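Ribulose bisphosphate carboxylase (Hyperthermus butylicus DSM 5456, PDB 6HUN) probably catalyses the addition of CO2 and water to ribulose 1,5-bisphosphate, giving two 3-phosphoglycerates in an archaeal AMP degradation pathway. Local coordinates at residues V422-E427 against R440-L445. Numbering follows the deposited sequence.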
loop_
_atom_site.group_PDB
_atom_site.type_symbol
_atom_site.label_atom_id
_atom_site.label_comp_id
_atom_site.label_asym_id
_atom_site.label_seq_id
_atom_site.Cartn_x
_atom_site.Cartn_y
_atom_site.Cartn_z
ATOM N N VAL A 422 -9.386 -34.806 3.809
ATOM C CA VAL A 422 -10.045 -33.523 4.036
ATOM C C VAL A 422 -11.497 -33.558 3.568
ATOM O O VAL A 422 -12.390 -33.065 4.265
ATOM C CB VAL A 422 -9.267 -32.390 3.328
ATOM C CG1 VAL A 422 -10.121 -31.133 3.232
ATOM C CG2 VAL A 422 -8.022 -32.088 4.074
ATOM N N ARG A 423 -11.751 -34.121 2.374
ATOM C CA ARG A 423 -13.116 -34.190 1.843
ATOM C C ARG A 423 -14.003 -35.073 2.716
ATOM O O ARG A 423 -15.174 -34.759 2.953
ATOM C CB ARG A 423 -13.099 -34.715 0.403
ATOM C CG ARG A 423 -12.619 -33.718 -0.667
ATOM C CD ARG A 423 -13.665 -32.620 -1.001
ATOM N NE ARG A 423 -14.916 -33.119 -1.567
ATOM C CZ ARG A 423 -15.153 -33.300 -2.870
ATOM N NH1 ARG A 423 -14.212 -33.049 -3.776
ATOM N NH2 ARG A 423 -16.337 -33.749 -3.279
ATOM N N GLN A 424 -13.461 -36.172 3.223
ATOM C CA GLN A 424 -14.273 -36.995 4.117
ATOM C C GLN A 424 -14.547 -36.253 5.416
ATOM O O GLN A 424 -15.664 -36.306 5.944
ATOM C CB GLN A 424 -13.583 -38.328 4.376
ATOM C CG GLN A 424 -13.428 -39.145 3.136
ATOM C CD GLN A 424 -12.433 -40.253 3.302
ATOM O OE1 GLN A 424 -11.659 -40.289 4.270
ATOM N NE2 GLN A 424 -12.479 -41.213 2.380
ATOM N N ALA A 425 -13.542 -35.522 5.922
ATOM C CA ALA A 425 -13.746 -34.719 7.118
ATOM C C ALA A 425 -14.838 -33.684 6.896
ATOM O O ALA A 425 -15.708 -33.502 7.754
ATOM C CB ALA A 425 -12.433 -34.057 7.535
ATOM N N VAL A 426 -14.824 -33.011 5.732
ATOM C CA VAL A 426 -15.888 -32.064 5.400
ATOM C C VAL A 426 -17.228 -32.761 5.278
ATOM O O VAL A 426 -18.268 -32.202 5.661
ATOM C CB VAL A 426 -15.523 -31.315 4.104
ATOM C CG1 VAL A 426 -16.714 -30.507 3.549
ATOM C CG2 VAL A 426 -14.378 -30.387 4.433
ATOM N N GLU A 427 -17.221 -33.969 4.691
ATOM C CA GLU A 427 -18.424 -34.780 4.540
ATOM C C GLU A 427 -19.049 -35.111 5.891
ATOM O O GLU A 427 -20.265 -34.977 6.067
ATOM C CB GLU A 427 -18.081 -36.059 3.777
ATOM C CG GLU A 427 -19.283 -36.712 3.103
ATOM C CD GLU A 427 -19.834 -35.843 1.973
ATOM O OE1 GLU A 427 -19.532 -36.129 0.794
ATOM O OE2 GLU A 427 -20.574 -34.878 2.268
ATOM N N ARG A 440 -14.338 -44.688 10.589
ATOM C CA ARG A 440 -14.244 -46.126 10.717
ATOM C C ARG A 440 -14.564 -46.835 9.442
ATOM O O ARG A 440 -14.063 -47.938 9.229
ATOM C CB ARG A 440 -15.167 -46.628 11.819
ATOM C CG ARG A 440 -14.576 -46.424 13.151
ATOM C CD ARG A 440 -14.799 -47.657 13.967
ATOM N NE ARG A 440 -13.812 -48.712 13.744
ATOM C CZ ARG A 440 -14.074 -50.010 13.648
ATOM N NH1 ARG A 440 -13.077 -50.854 13.452
ATOM N NH2 ARG A 440 -15.310 -50.483 13.779
ATOM N N GLU A 441 -15.385 -46.248 8.592
ATOM C CA GLU A 441 -15.513 -46.776 7.252
ATOM C C GLU A 441 -14.812 -45.883 6.249
ATOM O O GLU A 441 -15.119 -45.945 5.054
ATOM C CB GLU A 441 -16.989 -46.986 6.899
ATOM C CG GLU A 441 -17.718 -47.893 7.906
ATOM C CD GLU A 441 -17.310 -49.372 7.818
ATOM O OE1 GLU A 441 -17.059 -49.858 6.694
ATOM O OE2 GLU A 441 -17.276 -50.070 8.866
ATOM N N HIS A 442 -13.859 -45.057 6.706
ATOM C CA HIS A 442 -13.168 -44.122 5.808
ATOM C C HIS A 442 -11.674 -44.095 6.122
ATOM O O HIS A 442 -11.234 -43.368 7.018
ATOM C CB HIS A 442 -13.805 -42.747 5.881
ATOM C CG HIS A 442 -15.113 -42.696 5.164
ATOM N ND1 HIS A 442 -16.324 -42.799 5.817
ATOM C CD2 HIS A 442 -15.397 -42.672 3.842
ATOM C CE1 HIS A 442 -17.300 -42.782 4.927
ATOM N NE2 HIS A 442 -16.764 -42.706 3.721
ATOM N N ARG A 443 -10.909 -44.850 5.319
ATOM C CA ARG A 443 -9.496 -45.130 5.578
ATOM C C ARG A 443 -8.658 -43.849 5.613
ATOM O O ARG A 443 -7.970 -43.568 6.601
ATOM C CB ARG A 443 -8.933 -46.063 4.494
ATOM C CG ARG A 443 -9.491 -47.506 4.327
ATOM C CD ARG A 443 -10.955 -47.627 3.860
ATOM N NE ARG A 443 -11.157 -46.859 2.641
ATOM C CZ ARG A 443 -12.220 -46.089 2.417
ATOM N NH1 ARG A 443 -13.220 -46.082 3.292
ATOM N NH2 ARG A 443 -12.317 -45.358 1.304
ATOM N N GLU A 444 -8.661 -43.096 4.506
ATOM C CA GLU A 444 -7.808 -41.911 4.373
ATOM C C GLU A 444 -7.957 -40.980 5.577
ATOM O O GLU A 444 -6.970 -40.572 6.202
ATOM C CB GLU A 444 -8.142 -41.176 3.058
ATOM C CG GLU A 444 -7.968 -42.028 1.773
ATOM C CD GLU A 444 -9.192 -42.914 1.411
ATOM O OE1 GLU A 444 -10.040 -43.174 2.284
ATOM O OE2 GLU A 444 -9.295 -43.369 0.245
ATOM N N LEU A 445 -9.198 -40.644 5.920
ATOM C CA LEU A 445 -9.464 -39.853 7.116
ATOM C C LEU A 445 -8.950 -40.532 8.378
ATOM O O LEU A 445 -8.484 -39.857 9.312
ATOM C CB LEU A 445 -10.964 -39.621 7.249
ATOM C CG LEU A 445 -11.366 -38.991 8.586
ATOM C CD1 LEU A 445 -10.731 -37.596 8.744
ATOM C CD2 LEU A 445 -12.857 -38.965 8.853
#
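Both ends of one buried amide, that of Gln424, engage the first turn of helix 443-452. Its carbonyl oxygen OE1 accepts a hydrogen bond from Leu445 N at 3.0 Å; the donor lies nearly along the C=O axis, while the N-H...O angle is a moderate 144°. The other end donates from NE2 to Glu444 OE1 over 3.1 Å, a straighter bond. Here the acceptor sits close to the amide plane, but NE2 comes from above the carboxylate plane, and the amide and carboxylate planes are 78° apart. Two bonds in different directions fix the rotation of the amide and identify its ends.

The side chain of Gln424 reaches across because CG is anti to its carbonyl carbon and the chain beyond is extended. His442, at the N-cap position of the second helix, turns its ring edge to the amide, with CD2 3.6 Å from Gln424 NE2 and the two planes tilted obliquely. Leu445 and Gln424 pass each other pointing in opposite directions, and Leu445 CD1 meets Ala425 CB at 4.1 Å, a light apolar touch.

Further out, nearby charges probably help position the carboxylate. Glu444, bent at chi2 (85°), offers OE2 to Arg420 in a salt bridge. Its OE1 lies 3.3 Å from Arg443 NH2 but well out of the guanidinium plane, so this pair is held by charge alone, which probably helps keep the acceptor ionised. The His442 ring stacks on Tyr438 and bonds through ND1 to Tyr438 O, while Pro386 packs against Ala425 and Leu445.

A glutamine side chain bonded to a backbone N-H and a carboxylate in its first turn thus ties helix 443-452 to helix 415-431, which comes after strand 401-403, the eighth of the Rubisco catalytic TIM barrel, and the short helix 405-409.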